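Local coordinates for LanC-like protein GCR2 (Arabidopsis thaliana, PDB 3T33) that binds zinc as a member of the LanC-like family and may play a role in abscisic acid signalling, at residues R9-E14 with L326-G331; V342-Y347 with Y357-F362. One frame throughout, in Å; residues are numbered along the deposited sequence.

In the fold
The two contacts follow one another along the chain: contact 1 brings residues 9-14, at the start of the model, onto the loop 326-331, and contact 2 then pairs helix 336-350 with helix 353-375. Their centres lie 15 Å apart, and they meet directly where L326 CD1 packs 3.6 Å from F362 CE1, so F362 belongs to the helix pair while also backing the loop. Loop 326-331 connects helix 308-324 to helix 336-350, and the zinc ligands C333 and H334 lie between it and the latter helix. The N-terminal segment is thus laid against the all-alpha LanC-like fold, an alpha/alpha toroid of helices and connecting loops, on the zinc-site loop and beside a helical hairpin.

Contact 1. Residues R9-E14 with L326-G331; sequences RFFRNE and LLKRVG
F10 and L327 bring two irregular loop segments together backbone to backbone, with CA atoms 4.2 Å apart. The bridge is bounded by two hydrogen bonds of unequal quality. F11 N donates to L326 O at 2.9 Å, bent at the hydrogen (137°) and tilted 27° from the carbonyl plane, whereas K328 N to R9 O is weak at 3.4 Å. This bonding pattern makes F10 and L327 a non-hydrogen-bonded antiparallel pair, an isolated beta bridge in a chain otherwise built of helices and loops. A water extends the polar link by donating to F11 O at 2.7 Å, and its bond from L326 N is weak.

The bridged loop joins helix 308-324 to helix 336-350 of the LanC-like fold, on the approach to C333 and H334, which bind the zinc together with C288. CB of L327 points away from the N-terminal segment, and the side chain lies about 5 Å from that of H334, side chain to side chain, and about 8 Å from the zinc ion.

Apolar contact is carried chiefly by F11. Its CG stands anti to the carbonyl carbon (chi1 -56°), beside the backbone N; the ring beyond it lies obliquely across the K328 chain, whose CG sits over one face, off centre toward the rim, at 3.9 Å from the centroid: a CH-pi contact. At the other end of the residue, F11 CB packs on L326 CD2. The F11 ring also meets that of F365, and the side chain touches M379.

Charge enters through R9 and K328, whose chains run side by side in the same direction. R9 NE and K328 NZ remain 5.3 Å apart, a separation of like charges that probably gives mild repulsion.

Contact 2. Residues V342-Y347 with Y357-F362; sequences VFLSLY and YRAKAF
The helical segments 342-347 and 357-362, parts of helices 336-350 and 353-375, run nearly antiparallel, their axes at 162° and 8.1 Å apart at closest approach, and F343 and A359 hold the closest CA pair at 5.1 Å. This is a helical hairpin packed closely where alanine faces the neighbouring backbone.

F343 is the central side chain. Its CG stands anti to the carbonyl carbon (chi1 -48°), and the ring beyond it meets different partners over a face and at an edge. R358 CB lies over one face, 3.8 Å from the centroid, in a CH-pi contact offset toward the rim. The edge is driven into F362: F343 CE2 points onto the middle of that ring in a T-shaped pair, planes at 87° and centroids 4.9 Å apart. Nearer the backbones, A359 CB receives F343 CB at 3.8 Å and L344 CD2 at 3.6 Å.

Beyond CB, the extended R358 chain leaves the hairpin to form salt bridges with E319 and E17 and a cation-pi contact with W322. Helix 308-324 also supplies V321 against F343, while V342, S345 and L346 touch helix 291-305, setting the hairpin among the preceding helices of the LanC-like fold.

Contact 1. Residues R9-E14 with L326-G331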
loop_
_atom_site.group_PDB
_atom_site.type_symbol
_atom_site.label_atom_id
_atom_site.label_comp_id
_atom_site.label_asym_id
_atom_site.label_seq_id
_atom_site.Cartn_x
_atom_site.Cartn_y
_atom_site.Cartn_z
ATOM N N ARG A 9 -12.583 -3.718 14.914
ATOM C CA ARG A 9 -12.035 -3.520 16.296
ATOM C C ARG A 9 -10.535 -3.178 16.307
ATOM O O ARG A 9 -9.748 -3.729 15.522
ATOM C CB ARG A 9 -12.279 -4.742 17.204
ATOM C CG ARG A 9 -12.225 -4.411 18.698
ATOM C CD ARG A 9 -13.585 -4.085 19.221
ATOM N NE ARG A 9 -13.624 -2.824 19.972
ATOM C CZ ARG A 9 -14.212 -1.703 19.536
ATOM N NH1 ARG A 9 -14.790 -1.666 18.339
ATOM N NH2 ARG A 9 -14.230 -0.605 20.293
ATOM N N PHE A 10 -10.180 -2.304 17.256
ATOM C CA PHE A 10 -8.877 -1.707 17.399
ATOM C C PHE A 10 -8.521 -1.731 18.854
ATOM O O PHE A 10 -9.384 -1.712 19.705
ATOM C CB PHE A 10 -8.918 -0.248 16.935
ATOM C CG PHE A 10 -10.051 0.586 17.561
ATOM C CD1 PHE A 10 -9.837 1.299 18.750
ATOM C CD2 PHE A 10 -11.328 0.653 16.944
ATOM C CE1 PHE A 10 -10.833 2.090 19.333
ATOM C CE2 PHE A 10 -12.372 1.425 17.523
ATOM C CZ PHE A 10 -12.114 2.160 18.743
ATOM N N PHE A 11 -7.232 -1.813 19.123
ATOM C CA PHE A 11 -6.669 -1.405 20.412
ATOM C C PHE A 11 -6.846 0.076 20.591
ATOM O O PHE A 11 -6.644 0.861 19.666
ATOM C CB PHE A 11 -5.189 -1.736 20.475
ATOM C CG PHE A 11 -4.906 -3.164 20.234
ATOM C CD1 PHE A 11 -5.288 -4.127 21.176
ATOM C CD2 PHE A 11 -4.286 -3.572 19.049
ATOM C CE1 PHE A 11 -5.031 -5.497 20.957
ATOM C CE2 PHE A 11 -3.998 -4.938 18.808
ATOM C CZ PHE A 11 -4.369 -5.907 19.762
ATOM N N ARG A 12 -7.266 0.467 21.781
ATOM C CA ARG A 12 -7.356 1.899 22.098
ATOM C C ARG A 12 -5.970 2.527 21.978
ATOM O O ARG A 12 -4.982 2.004 22.506
ATOM C CB ARG A 12 -7.926 2.112 23.519
ATOM C CG ARG A 12 -9.442 1.886 23.646
ATOM C CD ARG A 12 -9.873 1.750 25.168
ATOM N NE ARG A 12 -9.226 0.661 25.960
ATOM C CZ ARG A 12 -9.825 -0.498 26.283
ATOM N NH1 ARG A 12 -11.067 -0.747 25.861
ATOM N NH2 ARG A 12 -9.188 -1.425 27.006
ATOM N N ASN A 13 -5.904 3.632 21.260
ATOM C CA ASN A 13 -4.645 4.359 21.144
ATOM C C ASN A 13 -4.458 5.347 22.283
ATOM O O ASN A 13 -4.944 6.464 22.194
ATOM C CB ASN A 13 -4.552 5.117 19.818
ATOM C CG ASN A 13 -3.167 5.662 19.567
ATOM O OD1 ASN A 13 -2.922 6.283 18.542
ATOM N ND2 ASN A 13 -2.236 5.426 20.497
ATOM N N GLU A 14 -3.748 4.935 23.325
ATOM C CA GLU A 14 -3.443 5.798 24.455
ATOM C C GLU A 14 -1.971 6.256 24.412
ATOM O O GLU A 14 -1.480 6.942 25.336
ATOM C CB GLU A 14 -3.734 5.106 25.808
ATOM C CG GLU A 14 -5.143 4.463 26.034
ATOM C CD GLU A 14 -6.345 5.448 26.108
ATOM O OE1 GLU A 14 -6.165 6.689 26.011
ATOM O OE2 GLU A 14 -7.495 4.957 26.248
ATOM N N LEU A 326 -5.399 1.525 14.886
ATOM C CA LEU A 326 -4.561 0.530 15.539
ATOM C C LEU A 326 -5.279 -0.850 15.663
ATOM O O LEU A 326 -5.532 -1.376 16.758
ATOM C CB LEU A 326 -4.101 1.101 16.883
ATOM C CG LEU A 326 -2.794 0.620 17.495
ATOM C CD1 LEU A 326 -1.545 0.977 16.639
ATOM C CD2 LEU A 326 -2.671 1.213 18.950
ATOM N N LEU A 327 -5.563 -1.423 14.497
ATOM C CA LEU A 327 -6.293 -2.656 14.289
ATOM C C LEU A 327 -5.695 -3.832 15.050
ATOM O O LEU A 327 -4.476 -3.895 15.223
ATOM C CB LEU A 327 -6.225 -2.968 12.785
ATOM C CG LEU A 327 -7.302 -2.512 11.788
ATOM C CD1 LEU A 327 -8.233 -1.450 12.330
ATOM C CD2 LEU A 327 -6.779 -2.177 10.413
ATOM N N LYS A 328 -6.529 -4.807 15.407
ATOM C CA LYS A 328 -6.054 -6.045 16.029
ATOM C C LYS A 328 -5.536 -7.069 15.007
ATOM O O LYS A 328 -5.675 -8.277 15.197
ATOM C CB LYS A 328 -7.158 -6.670 16.884
ATOM C CG LYS A 328 -7.705 -5.749 17.962
ATOM C CD LYS A 328 -8.408 -6.536 19.056
ATOM C CE LYS A 328 -9.483 -5.701 19.734
ATOM N NZ LYS A 328 -9.463 -5.865 21.213
ATOM N N ARG A 329 -4.937 -6.569 13.929
ATOM C CA ARG A 329 -4.340 -7.386 12.875
ATOM C C ARG A 329 -3.054 -6.711 12.457
ATOM O O ARG A 329 -2.954 -5.468 12.468
ATOM C CB ARG A 329 -5.260 -7.375 11.703
ATOM C CG ARG A 329 -6.657 -7.674 12.118
ATOM C CD ARG A 329 -7.571 -7.495 11.024
ATOM N NE ARG A 329 -8.879 -7.937 11.466
ATOM C CZ ARG A 329 -9.912 -8.091 10.662
ATOM N NH1 ARG A 329 -9.762 -7.824 9.373
ATOM N NH2 ARG A 329 -11.079 -8.497 11.153
ATOM N N VAL A 330 -2.086 -7.522 12.052
ATOM C CA VAL A 330 -0.717 -7.094 11.929
ATOM C C VAL A 330 -0.432 -6.420 10.571
ATOM O O VAL A 330 0.473 -5.587 10.487
ATOM C CB VAL A 330 0.196 -8.344 12.083
ATOM C CG1 VAL A 330 0.116 -9.239 10.794
ATOM C CG2 VAL A 330 1.718 -7.978 12.429
ATOM N N GLY A 331 -1.216 -6.752 9.530
ATOM C CA GLY A 331 -0.776 -6.670 8.149
ATOM C C GLY A 331 -0.974 -5.389 7.364
ATOM O O GLY A 331 -1.275 -4.361 7.916
HETATM O O HOH W 1 -6.887 2.653 17.661
#

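Contact 2. Residues V342-Y347 with Y357-F362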
loop_
_atom_site.group_PDB
_atom_site.type_symbol
_atom_site.label_atom_id
_atom_site.label_comp_id
_atom_site.label_asym_id
_atom_site.label_seq_id
_atom_site.Cartn_x
_atom_site.Cartn_y
_atom_site.Cartn_z
ATOM N N VAL A 342 -0.530 5.575 6.191
ATOM C CA VAL A 342 -1.298 6.835 6.241
ATOM C C VAL A 342 -0.446 7.980 6.829
ATOM O O VAL A 342 -0.337 9.064 6.226
ATOM C CB VAL A 342 -2.613 6.680 7.059
ATOM C CG1 VAL A 342 -3.301 7.997 7.141
ATOM C CG2 VAL A 342 -3.555 5.712 6.362
ATOM N N PHE A 343 0.198 7.739 7.972
ATOM C CA PHE A 343 1.025 8.800 8.569
ATOM C C PHE A 343 2.227 9.192 7.763
ATOM O O PHE A 343 2.507 10.354 7.603
ATOM C CB PHE A 343 1.351 8.431 10.022
ATOM C CG PHE A 343 0.132 7.994 10.776
ATOM C CD1 PHE A 343 -0.998 8.811 10.784
ATOM C CD2 PHE A 343 0.086 6.762 11.416
ATOM C CE1 PHE A 343 -2.132 8.440 11.493
ATOM C CE2 PHE A 343 -1.024 6.370 12.119
ATOM C CZ PHE A 343 -2.162 7.187 12.143
ATOM N N LEU A 344 2.927 8.207 7.230
ATOM C CA LEU A 344 3.990 8.406 6.248
ATOM C C LEU A 344 3.517 9.198 5.065
ATOM O O LEU A 344 4.248 10.051 4.567
ATOM C CB LEU A 344 4.504 7.073 5.725
ATOM C CG LEU A 344 5.212 6.332 6.839
ATOM C CD1 LEU A 344 5.632 4.922 6.321
ATOM C CD2 LEU A 344 6.438 7.099 7.378
ATOM N N SER A 345 2.305 8.968 4.622
ATOM C CA SER A 345 1.835 9.709 3.468
ATOM C C SER A 345 1.595 11.186 3.808
ATOM O O SER A 345 1.833 12.072 2.992
ATOM C CB SER A 345 0.525 9.090 2.898
ATOM O OG SER A 345 0.387 9.420 1.491
ATOM N N LEU A 346 1.097 11.431 5.018
ATOM C CA LEU A 346 0.733 12.796 5.458
ATOM C C LEU A 346 2.051 13.571 5.718
ATOM O O LEU A 346 2.215 14.744 5.322
ATOM C CB LEU A 346 -0.153 12.710 6.712
ATOM C CG LEU A 346 -1.594 12.356 6.336
ATOM C CD1 LEU A 346 -2.363 11.852 7.522
ATOM C CD2 LEU A 346 -2.238 13.600 5.749
ATOM N N TYR A 347 3.023 12.824 6.215
ATOM C CA TYR A 347 4.357 13.346 6.434
ATOM C C TYR A 347 5.045 13.690 5.145
ATOM O O TYR A 347 5.601 14.766 5.038
ATOM C CB TYR A 347 5.207 12.337 7.236
ATOM C CG TYR A 347 6.626 12.789 7.491
ATOM C CD1 TYR A 347 6.911 14.010 8.191
ATOM C CD2 TYR A 347 7.708 12.017 7.050
ATOM C CE1 TYR A 347 8.244 14.398 8.434
ATOM C CE2 TYR A 347 9.045 12.403 7.315
ATOM C CZ TYR A 347 9.285 13.591 8.008
ATOM O OH TYR A 347 10.583 13.962 8.224
ATOM N N TYR A 357 6.037 11.140 13.594
ATOM C CA TYR A 357 5.861 10.624 14.923
ATOM C C TYR A 357 4.711 9.606 14.998
ATOM O O TYR A 357 4.794 8.601 15.701
ATOM C CB TYR A 357 5.623 11.752 15.923
ATOM C CG TYR A 357 5.293 11.184 17.232
ATOM C CD1 TYR A 357 6.277 10.616 18.043
ATOM C CD2 TYR A 357 3.991 11.100 17.631
ATOM C CE1 TYR A 357 5.947 10.031 19.260
ATOM C CE2 TYR A 357 3.674 10.521 18.780
ATOM C CZ TYR A 357 4.640 10.003 19.609
ATOM O OH TYR A 357 4.202 9.424 20.805
ATOM N N ARG A 358 3.611 9.896 14.321
ATOM C CA ARG A 358 2.493 8.974 14.318
ATOM C C ARG A 358 2.827 7.637 13.651
ATOM O O ARG A 358 2.415 6.613 14.153
ATOM C CB ARG A 358 1.222 9.634 13.790
ATOM C CG ARG A 358 0.594 10.561 14.839
ATOM C CD ARG A 358 -0.599 11.305 14.261
ATOM N NE ARG A 358 -1.185 12.161 15.280
ATOM C CZ ARG A 358 -2.351 12.788 15.182
ATOM N NH1 ARG A 358 -3.094 12.671 14.101
ATOM N NH2 ARG A 358 -2.747 13.551 16.181
ATOM N N ALA A 359 3.618 7.665 12.588
ATOM C CA ALA A 359 4.049 6.440 11.908
ATOM C C ALA A 359 5.019 5.750 12.854
ATOM O O ALA A 359 4.980 4.546 13.049
ATOM C CB ALA A 359 4.757 6.754 10.551
ATOM N N LYS A 360 5.844 6.535 13.498
ATOM C CA LYS A 360 6.782 5.961 14.467
ATOM C C LYS A 360 6.052 5.253 15.619
ATOM O O LYS A 360 6.437 4.166 16.055
ATOM C CB LYS A 360 7.758 7.068 14.933
ATOM C CG LYS A 360 8.561 6.852 16.146
ATOM C CD LYS A 360 9.489 8.086 16.372
ATOM C CE LYS A 360 10.576 7.794 17.432
ATOM N NZ LYS A 360 11.137 9.062 17.946
ATOM N N ALA A 361 4.967 5.846 16.095
ATOM C CA ALA A 361 4.202 5.218 17.181
ATOM C C ALA A 361 3.574 3.904 16.700
ATOM O O ALA A 361 3.578 2.916 17.421
ATOM C CB ALA A 361 3.116 6.160 17.697
ATOM N N PHE A 362 3.043 3.874 15.477
ATOM C CA PHE A 362 2.396 2.605 15.061
ATOM C C PHE A 362 3.480 1.549 14.863
ATOM O O PHE A 362 3.318 0.434 15.253
ATOM C CB PHE A 362 1.584 2.795 13.791
ATOM C CG PHE A 362 0.145 3.168 14.019
ATOM C CD1 PHE A 362 -0.232 3.969 15.087
ATOM C CD2 PHE A 362 -0.854 2.707 13.122
ATOM C CE1 PHE A 362 -1.576 4.322 15.289
ATOM C CE2 PHE A 362 -2.183 3.056 13.293
ATOM C CZ PHE A 362 -2.557 3.890 14.391
#